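Local coordinates for protein L-threonine-O-3-phosphate decarboxylase (Porphyromonas gingivalis, PDB 3FKD) that probably uses pyridoxal 5'-phosphate to decarboxylate L-threonine O-3-phosphate, as a member of the class I and II aminotransferase family, at residues N140-L145 with E271-G276; F280-K285 with S316-T321; M302-A307 with Q329-A334. All blocks are in the same frame, centred on the assembly; numbering follows the deposited sequence.

Interaction 1: N140-L145 with E271-G276; sequences NPDGRL and EVHPSG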
loop_
_atom_site.group_PDB
_atom_site.type_symbol
_atom_site.label_atom_id
_atom_site.label_comp_id
_atom_site.label_asym_id
_atom_site.label_seq_id
_atom_site.Cartn_x
_atom_site.Cartn_y
_atom_site.Cartn_z
ATOM N N ASN A 140 -7.908 -4.818 -20.808
ATOM C CA ASN A 140 -8.910 -5.383 -19.901
ATOM C C ASN A 140 -10.166 -4.507 -20.047
ATOM O O ASN A 140 -10.091 -3.331 -19.804
ATOM C CB ASN A 140 -8.319 -5.262 -18.474
ATOM C CG ASN A 140 -9.314 -5.545 -17.357
ATOM O OD1 ASN A 140 -10.274 -6.294 -17.512
ATOM N ND2 ASN A 140 -9.050 -4.964 -16.194
ATOM N N PRO A 141 -11.332 -5.079 -20.427
ATOM C CA PRO A 141 -11.726 -6.489 -20.503
ATOM C C PRO A 141 -11.753 -7.027 -21.931
ATOM O O PRO A 141 -11.949 -8.215 -22.113
ATOM C CB PRO A 141 -13.171 -6.431 -19.980
ATOM C CG PRO A 141 -13.633 -4.970 -20.180
ATOM C CD PRO A 141 -12.484 -4.245 -20.826
ATOM N N ASP A 142 -11.576 -6.131 -22.898
ATOM C CA ASP A 142 -11.719 -6.326 -24.348
ATOM C C ASP A 142 -10.757 -7.292 -24.988
ATOM O O ASP A 142 -11.087 -7.975 -25.951
ATOM C CB ASP A 142 -11.356 -5.000 -25.016
ATOM C CG ASP A 142 -12.524 -4.293 -25.475
ATOM O OD1 ASP A 142 -13.583 -4.942 -25.422
ATOM O OD2 ASP A 142 -12.411 -3.113 -25.857
ATOM N N GLY A 143 -9.514 -7.217 -24.518
ATOM C CA GLY A 143 -8.398 -7.878 -25.165
ATOM C C GLY A 143 -7.953 -7.107 -26.386
ATOM O O GLY A 143 -7.240 -7.645 -27.225
ATOM N N ARG A 144 -8.382 -5.862 -26.518
ATOM C CA ARG A 144 -8.004 -5.083 -27.687
ATOM C C ARG A 144 -6.500 -4.943 -27.687
ATOM O O ARG A 144 -5.913 -4.671 -26.671
ATOM C CB ARG A 144 -8.681 -3.718 -27.676
ATOM C CG ARG A 144 -8.444 -2.903 -28.922
ATOM C CD ARG A 144 -7.210 -1.984 -28.843
ATOM N NE ARG A 144 -6.921 -1.463 -27.494
ATOM C CZ ARG A 144 -7.314 -0.279 -27.018
ATOM N NH1 ARG A 144 -8.037 0.536 -27.787
ATOM N NH2 ARG A 144 -6.981 0.096 -25.774
ATOM N N LEU A 145 -5.861 -5.163 -28.821
ATOM C CA LEU A 145 -4.405 -5.124 -28.866
ATOM C C LEU A 145 -3.964 -4.242 -30.012
ATOM O O LEU A 145 -4.350 -4.464 -31.160
ATOM C CB LEU A 145 -3.808 -6.535 -29.010
ATOM C CG LEU A 145 -2.266 -6.694 -28.882
ATOM C CD1 LEU A 145 -1.827 -6.747 -27.455
ATOM C CD2 LEU A 145 -1.714 -7.961 -29.608
ATOM N N GLU A 271 -22.651 -14.568 -27.990
ATOM C CA GLU A 271 -21.699 -14.036 -28.934
ATOM C C GLU A 271 -20.379 -13.684 -28.202
ATOM O O GLU A 271 -20.397 -12.981 -27.193
ATOM C CB GLU A 271 -22.333 -12.796 -29.565
ATOM C CG GLU A 271 -21.358 -11.813 -30.184
ATOM C CD GLU A 271 -22.068 -10.693 -30.956
ATOM O OE1 GLU A 271 -22.765 -9.846 -30.319
ATOM O OE2 GLU A 271 -21.909 -10.662 -32.202
ATOM N N VAL A 272 -19.244 -14.168 -28.690
ATOM C CA VAL A 272 -17.974 -13.790 -28.073
ATOM C C VAL A 272 -17.233 -12.686 -28.827
ATOM O O VAL A 272 -16.829 -12.877 -29.981
ATOM C CB VAL A 272 -17.032 -15.003 -27.843
ATOM C CG1 VAL A 272 -15.607 -14.557 -27.645
ATOM C CG2 VAL A 272 -17.476 -15.787 -26.628
ATOM N N HIS A 273 -17.051 -11.538 -28.171
ATOM C CA HIS A 273 -16.296 -10.428 -28.764
ATOM C C HIS A 273 -14.851 -10.845 -29.077
ATOM O O HIS A 273 -14.155 -11.361 -28.198
ATOM C CB HIS A 273 -16.320 -9.208 -27.844
ATOM C CG HIS A 273 -15.752 -7.973 -28.477
ATOM N ND1 HIS A 273 -14.409 -7.831 -28.762
ATOM C CD2 HIS A 273 -16.345 -6.826 -28.893
ATOM C CE1 HIS A 273 -14.201 -6.652 -29.325
ATOM N NE2 HIS A 273 -15.359 -6.022 -29.416
ATOM N N PRO A 274 -14.388 -10.644 -30.326
ATOM C CA PRO A 274 -13.007 -11.022 -30.665
ATOM C C PRO A 274 -11.972 -10.519 -29.669
ATOM O O PRO A 274 -12.120 -9.413 -29.148
ATOM C CB PRO A 274 -12.798 -10.357 -32.030
ATOM C CG PRO A 274 -14.147 -10.503 -32.670
ATOM C CD PRO A 274 -15.135 -10.222 -31.523
ATOM N N SER A 275 -10.925 -11.314 -29.430
ATOM C CA SER A 275 -9.935 -10.925 -28.443
ATOM C C SER A 275 -8.502 -11.197 -28.844
ATOM O O SER A 275 -8.224 -12.218 -29.400
ATOM C CB SER A 275 -10.214 -11.657 -27.133
ATOM O OG SER A 275 -9.349 -11.170 -26.123
ATOM N N GLY A 276 -7.572 -10.321 -28.484
ATOM C CA GLY A 276 -6.172 -10.634 -28.733
ATOM C C GLY A 276 -5.379 -11.270 -27.579
ATOM O O GLY A 276 -4.152 -11.319 -27.623
#

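Interaction 2: F280-K285 with S316-T321; sequences FLLRLK and SYVRIT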
loop_
_atom_site.group_PDB
_atom_site.type_symbol
_atom_site.label_atom_id
_atom_site.label_comp_id
_atom_site.label_asym_id
_atom_site.label_seq_id
_atom_site.Cartn_x
_atom_site.Cartn_y
_atom_site.Cartn_z
ATOM N N PHE A 280 -11.539 -12.509 -22.438
ATOM C CA PHE A 280 -12.407 -11.956 -23.495
ATOM C C PHE A 280 -13.806 -11.624 -22.958
ATOM O O PHE A 280 -14.238 -12.153 -21.946
ATOM C CB PHE A 280 -12.520 -12.966 -24.696
ATOM C CG PHE A 280 -12.916 -14.346 -24.265
ATOM C CD1 PHE A 280 -14.250 -14.660 -24.039
ATOM C CD2 PHE A 280 -11.954 -15.306 -23.997
ATOM C CE1 PHE A 280 -14.621 -15.905 -23.605
ATOM C CE2 PHE A 280 -12.314 -16.546 -23.540
ATOM C CZ PHE A 280 -13.668 -16.856 -23.364
ATOM N N LEU A 281 -14.519 -10.755 -23.656
ATOM C CA LEU A 281 -15.928 -10.490 -23.373
ATOM C C LEU A 281 -16.874 -11.514 -24.112
ATOM O O LEU A 281 -16.687 -11.845 -25.290
ATOM C CB LEU A 281 -16.230 -9.040 -23.789
ATOM C CG LEU A 281 -16.302 -7.828 -22.850
ATOM C CD1 LEU A 281 -15.785 -7.991 -21.443
ATOM C CD2 LEU A 281 -15.645 -6.635 -23.506
ATOM N N LEU A 282 -17.865 -12.047 -23.412
ATOM C CA LEU A 282 -18.988 -12.612 -24.129
ATOM C C LEU A 282 -20.332 -11.903 -23.836
ATOM O O LEU A 282 -20.597 -11.430 -22.715
ATOM C CB LEU A 282 -19.059 -14.138 -23.995
ATOM C CG LEU A 282 -19.823 -14.918 -22.927
ATOM C CD1 LEU A 282 -21.266 -14.402 -22.675
ATOM C CD2 LEU A 282 -19.842 -16.382 -23.383
ATOM N N ARG A 283 -21.161 -11.818 -24.876
ATOM C CA ARG A 283 -22.483 -11.184 -24.788
ATOM C C ARG A 283 -23.597 -12.213 -24.784
ATOM O O ARG A 283 -23.645 -13.092 -25.653
ATOM C CB ARG A 283 -22.693 -10.254 -25.979
ATOM C CG ARG A 283 -23.591 -9.071 -25.701
ATOM C CD ARG A 283 -23.941 -8.378 -26.996
ATOM N NE ARG A 283 -24.040 -6.936 -26.790
ATOM C CZ ARG A 283 -25.175 -6.254 -26.812
ATOM N NH1 ARG A 283 -25.177 -4.945 -26.599
ATOM N NH2 ARG A 283 -26.314 -6.895 -27.045
ATOM N N LEU A 284 -24.470 -12.130 -23.792
ATOM C CA LEU A 284 -25.699 -12.892 -23.842
ATOM C C LEU A 284 -26.690 -12.185 -24.757
ATOM O O LEU A 284 -26.963 -11.016 -24.552
ATOM C CB LEU A 284 -26.293 -13.026 -22.456
ATOM C CG LEU A 284 -25.361 -13.691 -21.455
ATOM C CD1 LEU A 284 -26.142 -14.118 -20.242
ATOM C CD2 LEU A 284 -24.745 -14.893 -22.086
ATOM N N LYS A 285 -27.188 -12.882 -25.783
ATOM C CA LYS A 285 -28.316 -12.398 -26.598
ATOM C C LYS A 285 -29.523 -12.134 -25.693
ATOM O O LYS A 285 -30.124 -11.072 -25.747
ATOM C CB LYS A 285 -28.666 -13.405 -27.692
ATOM C CG LYS A 285 -30.136 -13.372 -28.139
ATOM C CD LYS A 285 -30.678 -14.782 -28.562
ATOM C CE LYS A 285 -30.136 -15.266 -29.909
ATOM N NZ LYS A 285 -30.246 -16.739 -30.037
ATOM N N SER A 316 -25.612 -7.355 -20.335
ATOM C CA SER A 316 -25.523 -8.530 -21.188
ATOM C C SER A 316 -24.085 -9.067 -21.276
ATOM O O SER A 316 -23.865 -10.114 -21.869
ATOM C CB SER A 316 -26.049 -8.213 -22.582
ATOM O OG SER A 316 -25.256 -7.228 -23.222
ATOM N N TYR A 317 -23.120 -8.337 -20.690
ATOM C CA TYR A 317 -21.701 -8.683 -20.828
ATOM C C TYR A 317 -21.055 -9.364 -19.605
ATOM O O TYR A 317 -21.212 -8.909 -18.477
ATOM C CB TYR A 317 -20.875 -7.458 -21.184
ATOM C CG TYR A 317 -21.069 -6.959 -22.583
ATOM C CD1 TYR A 317 -22.053 -6.002 -22.871
ATOM C CD2 TYR A 317 -20.256 -7.385 -23.616
ATOM C CE1 TYR A 317 -22.240 -5.509 -24.142
ATOM C CE2 TYR A 317 -20.452 -6.899 -24.909
ATOM C CZ TYR A 317 -21.447 -5.945 -25.154
ATOM O OH TYR A 317 -21.662 -5.449 -26.416
ATOM N N VAL A 318 -20.334 -10.455 -19.857
ATOM C CA VAL A 318 -19.431 -11.039 -18.867
ATOM C C VAL A 318 -18.002 -11.092 -19.404
ATOM O O VAL A 318 -17.785 -11.211 -20.605
ATOM C CB VAL A 318 -19.867 -12.462 -18.421
ATOM C CG1 VAL A 318 -21.289 -12.449 -17.935
ATOM C CG2 VAL A 318 -19.705 -13.454 -19.544
ATOM N N ARG A 319 -17.028 -10.981 -18.511
ATOM C CA ARG A 319 -15.638 -11.219 -18.877
ATOM C C ARG A 319 -15.281 -12.651 -18.466
ATOM O O ARG A 319 -15.567 -13.052 -17.340
ATOM C CB ARG A 319 -14.686 -10.206 -18.187
ATOM C CG ARG A 319 -13.260 -10.187 -18.795
ATOM C CD ARG A 319 -12.309 -9.327 -18.060
ATOM N NE ARG A 319 -12.239 -9.780 -16.691
ATOM C CZ ARG A 319 -11.931 -9.017 -15.650
ATOM N NH1 ARG A 319 -11.627 -7.725 -15.810
ATOM N NH2 ARG A 319 -11.913 -9.567 -14.454
ATOM N N ILE A 320 -14.666 -13.401 -19.382
ATOM C CA ILE A 320 -14.227 -14.770 -19.118
ATOM C C ILE A 320 -12.731 -15.006 -19.423
ATOM O O ILE A 320 -12.279 -14.710 -20.536
ATOM C CB ILE A 320 -14.988 -15.772 -19.986
ATOM C CG1 ILE A 320 -16.499 -15.504 -19.980
ATOM C CG2 ILE A 320 -14.640 -17.216 -19.587
ATOM C CD1 ILE A 320 -17.259 -16.320 -19.001
ATOM N N THR A 321 -11.974 -15.536 -18.448
ATOM C CA THR A 321 -10.605 -15.985 -18.686
ATOM C C THR A 321 -10.496 -17.492 -18.898
ATOM O O THR A 321 -10.886 -18.279 -18.040
ATOM C CB THR A 321 -9.657 -15.640 -17.508
ATOM O OG1 THR A 321 -9.855 -14.281 -17.137
ATOM C CG2 THR A 321 -8.173 -15.881 -17.890
#

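Interaction 3: M302-A307 with Q329-A334; sequences MLIRDA and QLFIKA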
loop_
_atom_site.group_PDB
_atom_site.type_symbol
_atom_site.label_atom_id
_atom_site.label_comp_id
_atom_site.label_asym_id
_atom_site.label_seq_id
_atom_site.Cartn_x
_atom_site.Cartn_y
_atom_site.Cartn_z
HETATM N N MSE A 302 -18.779 -22.410 -10.569
HETATM C CA MSE A 302 -17.872 -21.675 -11.422
HETATM C C MSE A 302 -18.072 -20.188 -11.259
HETATM O O MSE A 302 -19.195 -19.689 -11.361
HETATM C CB MSE A 302 -18.099 -22.056 -12.873
HETATM C CG MSE A 302 -17.450 -23.358 -13.244
HETATM SE SE MSE A 302 -18.047 -24.046 -14.975
HETATM C CE MSE A 302 -19.067 -25.616 -14.368
ATOM N N LEU A 303 -16.980 -19.469 -11.049
ATOM C CA LEU A 303 -17.082 -18.026 -10.959
ATOM C C LEU A 303 -16.773 -17.309 -12.271
ATOM O O LEU A 303 -15.826 -17.629 -12.952
ATOM C CB LEU A 303 -16.257 -17.449 -9.780
ATOM C CG LEU A 303 -16.597 -15.980 -9.454
ATOM C CD1 LEU A 303 -18.014 -15.856 -8.919
ATOM C CD2 LEU A 303 -15.638 -15.356 -8.446
ATOM N N ILE A 304 -17.595 -16.316 -12.599
ATOM C CA ILE A 304 -17.398 -15.494 -13.788
ATOM C C ILE A 304 -17.437 -14.030 -13.370
ATOM O O ILE A 304 -17.990 -13.717 -12.329
ATOM C CB ILE A 304 -18.496 -15.757 -14.852
ATOM C CG1 ILE A 304 -19.837 -15.188 -14.402
ATOM C CG2 ILE A 304 -18.667 -17.207 -15.040
ATOM C CD1 ILE A 304 -20.883 -15.302 -15.406
ATOM N N ARG A 305 -16.855 -13.146 -14.179
ATOM C CA ARG A 305 -16.960 -11.706 -13.977
ATOM C C ARG A 305 -18.160 -11.035 -14.692
ATOM O O ARG A 305 -18.159 -10.836 -15.903
ATOM C CB ARG A 305 -15.641 -11.038 -14.386
ATOM C CG ARG A 305 -15.634 -9.525 -14.377
ATOM C CD ARG A 305 -15.610 -8.918 -12.976
ATOM N NE ARG A 305 -14.789 -7.690 -12.922
ATOM C CZ ARG A 305 -15.293 -6.467 -13.068
ATOM N NH1 ARG A 305 -16.599 -6.305 -13.258
ATOM N NH2 ARG A 305 -14.504 -5.410 -13.026
ATOM N N ASP A 306 -19.173 -10.670 -13.921
ATOM C CA ASP A 306 -20.169 -9.728 -14.419
ATOM C C ASP A 306 -19.468 -8.441 -14.884
ATOM O O ASP A 306 -18.907 -7.672 -14.073
ATOM C CB ASP A 306 -21.192 -9.416 -13.330
ATOM C CG ASP A 306 -22.338 -8.535 -13.818
ATOM O OD1 ASP A 306 -22.154 -7.700 -14.742
ATOM O OD2 ASP A 306 -23.446 -8.692 -13.260
ATOM N N ALA A 307 -19.469 -8.221 -16.189
ATOM C CA ALA A 307 -18.835 -7.048 -16.769
ATOM C C ALA A 307 -19.746 -5.781 -16.852
ATOM O O ALA A 307 -19.336 -4.754 -17.393
ATOM C CB ALA A 307 -18.275 -7.398 -18.137
ATOM N N GLN A 329 -14.185 -27.137 -21.122
ATOM C CA GLN A 329 -15.172 -28.040 -21.690
ATOM C C GLN A 329 -16.394 -28.050 -20.762
ATOM O O GLN A 329 -17.532 -27.819 -21.176
ATOM C CB GLN A 329 -14.566 -29.439 -21.873
ATOM C CG GLN A 329 -15.406 -30.412 -22.717
ATOM C CD GLN A 329 -15.443 -30.068 -24.225
ATOM O OE1 GLN A 329 -15.223 -28.908 -24.622
ATOM N NE2 GLN A 329 -15.727 -31.085 -25.070
ATOM N N LEU A 330 -16.133 -28.261 -19.486
ATOM C CA LEU A 330 -17.178 -28.344 -18.490
ATOM C C LEU A 330 -17.909 -27.005 -18.236
ATOM O O LEU A 330 -19.019 -26.981 -17.685
ATOM C CB LEU A 330 -16.557 -28.863 -17.214
ATOM C CG LEU A 330 -17.461 -28.998 -16.009
ATOM C CD1 LEU A 330 -18.798 -29.593 -16.430
ATOM C CD2 LEU A 330 -16.728 -29.857 -14.962
ATOM N N PHE A 331 -17.303 -25.896 -18.645
ATOM C CA PHE A 331 -17.967 -24.609 -18.543
ATOM C C PHE A 331 -18.946 -24.428 -19.701
ATOM O O PHE A 331 -19.971 -23.769 -19.572
ATOM C CB PHE A 331 -16.924 -23.487 -18.504
ATOM C CG PHE A 331 -17.485 -22.124 -18.735
ATOM C CD1 PHE A 331 -17.491 -21.189 -17.724
ATOM C CD2 PHE A 331 -17.988 -21.765 -19.973
ATOM C CE1 PHE A 331 -17.999 -19.911 -17.946
ATOM C CE2 PHE A 331 -18.509 -20.505 -20.201
ATOM C CZ PHE A 331 -18.512 -19.579 -19.196
ATOM N N ILE A 332 -18.619 -25.028 -20.839
ATOM C CA ILE A 332 -19.514 -25.017 -21.993
ATOM C C ILE A 332 -20.868 -25.737 -21.747
ATOM O O ILE A 332 -21.906 -25.281 -22.202
ATOM C CB ILE A 332 -18.836 -25.629 -23.209
ATOM C CG1 ILE A 332 -17.624 -24.805 -23.595
ATOM C CG2 ILE A 332 -19.835 -25.735 -24.384
ATOM C CD1 ILE A 332 -17.969 -23.713 -24.542
ATOM N N LYS A 333 -20.854 -26.865 -21.044
ATOM C CA LYS A 333 -22.102 -27.516 -20.665
ATOM C C LYS A 333 -22.824 -26.634 -19.660
ATOM O O LYS A 333 -23.998 -26.312 -19.834
ATOM C CB LYS A 333 -21.825 -28.892 -20.090
ATOM C CG LYS A 333 -20.994 -29.712 -21.046
ATOM C CD LYS A 333 -21.119 -31.223 -20.840
ATOM C CE LYS A 333 -20.543 -31.960 -22.050
ATOM N NZ LYS A 333 -19.943 -33.299 -21.707
ATOM N N ALA A 334 -22.108 -26.230 -18.621
ATOM C CA ALA A 334 -22.659 -25.346 -17.620
ATOM C C ALA A 334 -23.451 -24.246 -18.312
ATOM O O ALA A 334 -24.585 -23.967 -17.956
ATOM C CB ALA A 334 -21.547 -24.760 -16.783
#

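Interaction 1: N140-L145 with E271-G276
A phi of 77° at Gly143, following the cis peptide between Asn140 and Pro141, turns the backbone so that the Gly143 carbonyl meets Gly276, while Ser275 carries OG anti to its backbone N (chi1 -173°). In the PLP-dependent aminotransferase (fold type I) architecture expected for this family, the contact joins the loop after strand 132-136 of the large seven-stranded sheet to the turn after strand 270-272 of the smaller five-stranded sheet. Ser275 OG lies 3.6 Å from Gly143 CA, an approach possible because Gly143 has no side chain; a CB would collide with the hydroxyl. The hydroxyl is hydrogen-bonded to Phe279 O, and its approach to Gly143 is a van der Waals contact. His273 is held by its neighbour: ND1 donates to Pro274 O at 2.8 Å, in the carbonyl plane and on a lone pair. Over one face of that imidazole sits Asp142 OD1, 4.3 Å from His273 CE1; the other carboxylate oxygen, OD2, is hydrogen-bonded to Ser118 OG. The nearby carboxylate could favour a protonated ring. One hydrogen bond crosses between the segments: Gly276 N reaches Gly143 O at 3.0 Å, with 148° at the hydrogen, from above the carbonyl plane.

Interaction 2: F280-K285 with S316-T321
Five backbone hydrogen bonds tie strand 280-284 to 316-321 in antiparallel register, and the straightest of them runs from Ile320 N to Phe280 O at 2.9 Å. The next layer is made of side chains. Arg283 NE donates to Tyr317 OH at 2.8 Å, almost straight (176°) and in the guanidinium plane, although that plane stands at 90° to the phenol ring. The aliphatic part of the same arginine supports this grip, with CG over one face of the Tyr317 ring in a CH-pi contact, 4.0 Å from the centroid. Ser316 OG, hydrogen-bonded to Asp314, covers a face of the guanidinium. On the other side of the sheet, the crowded chi1 of Phe280 (52°) swings its ring beneath Ile320 O, which lies 3.4 Å above the plane of the Phe280 ring and also accepts the Phe280 N-H. Beside it Leu282 CD1 and Val318 CG2 pack at 3.6 Å, their side chains alongside one another. Arg319 leads off the opposite face to Ser21 O. The pair forms the middle of the five-stranded sheet, flanked by strands 270-272 and 302-306, while helices 250-266 and 325-339 cover the face bearing Phe280, Leu282 and Ile320.

Interaction 3: M302-A307 with Q329-A334
Met302, present as selenomethionine, is the side chain that carries strand 302-306 onto helix 325-339, a sheet-to-helix layer of the C-terminal alpha/beta domain of the aminotransferase fold. Its CB points at the helix, and chi1 of -80° sets CG anti to the carbonyl carbon. The nearly extended chi2 (168°) then delivers the selenium to the helix backbone, where SE lies 3.6 Å from Phe331 CA and 3.7 Å from Phe331 CB. This is a Met-aromatic contact of the oblique kind: SE stands 5.1 Å from the centroid of the Phe331 ring, well away from the ring normal. The bend at chi3 (-111°) turns the terminal methyl across the helix surface. CE consequently rests over two residues one turn apart, 3.6 Å from Ala334 CB and 4.1 Å from Leu330 CG. It also meets the carbonyl oxygen of Leu330, which accepts a weak helical bond from Ala334 N. The contact is apolar, and no hydrogen bond joins the segments.

Phe331, with CG anti to its backbone N, extends its ring toward the sheet. There Phe260 of helix 250-266 meets it edge-to-face, Phe20 adds a third ring, and Met296 of helix 289-298 packs on both Phe331 and Ala334. Two residues along the strand from Met302, Ile304 likewise points its CB toward the helix, its side chain crossing that of Phe331 at about a right angle. Its branch methyl CG2 meets the edge of the Phe331 ring near the ring plane, touching CE1 at 4.0 Å.

In the fold
Followed from the N terminus, the chain first passes the loop 140-145, and interaction 1 closes only after a further 125 residues, when the turn after strand 270-272 returns to it and joins the two sheets. Interaction 2 then closes a loop of 30 residues holding helix 289-298 and strand 302-306; it lies in series with interaction 1, although they touch where Arg283 N pairs with Glu271 O. Interaction 3 closes a loop of 21 residues that holds strand 317-321, and so crosses interaction 2. Strands 270-272, 279-284, 317-321 and 302-306 are consecutive neighbours in one sheet, continued by Arg319 N to Arg305 O, and interaction 3 adds helix 325-339 to its face.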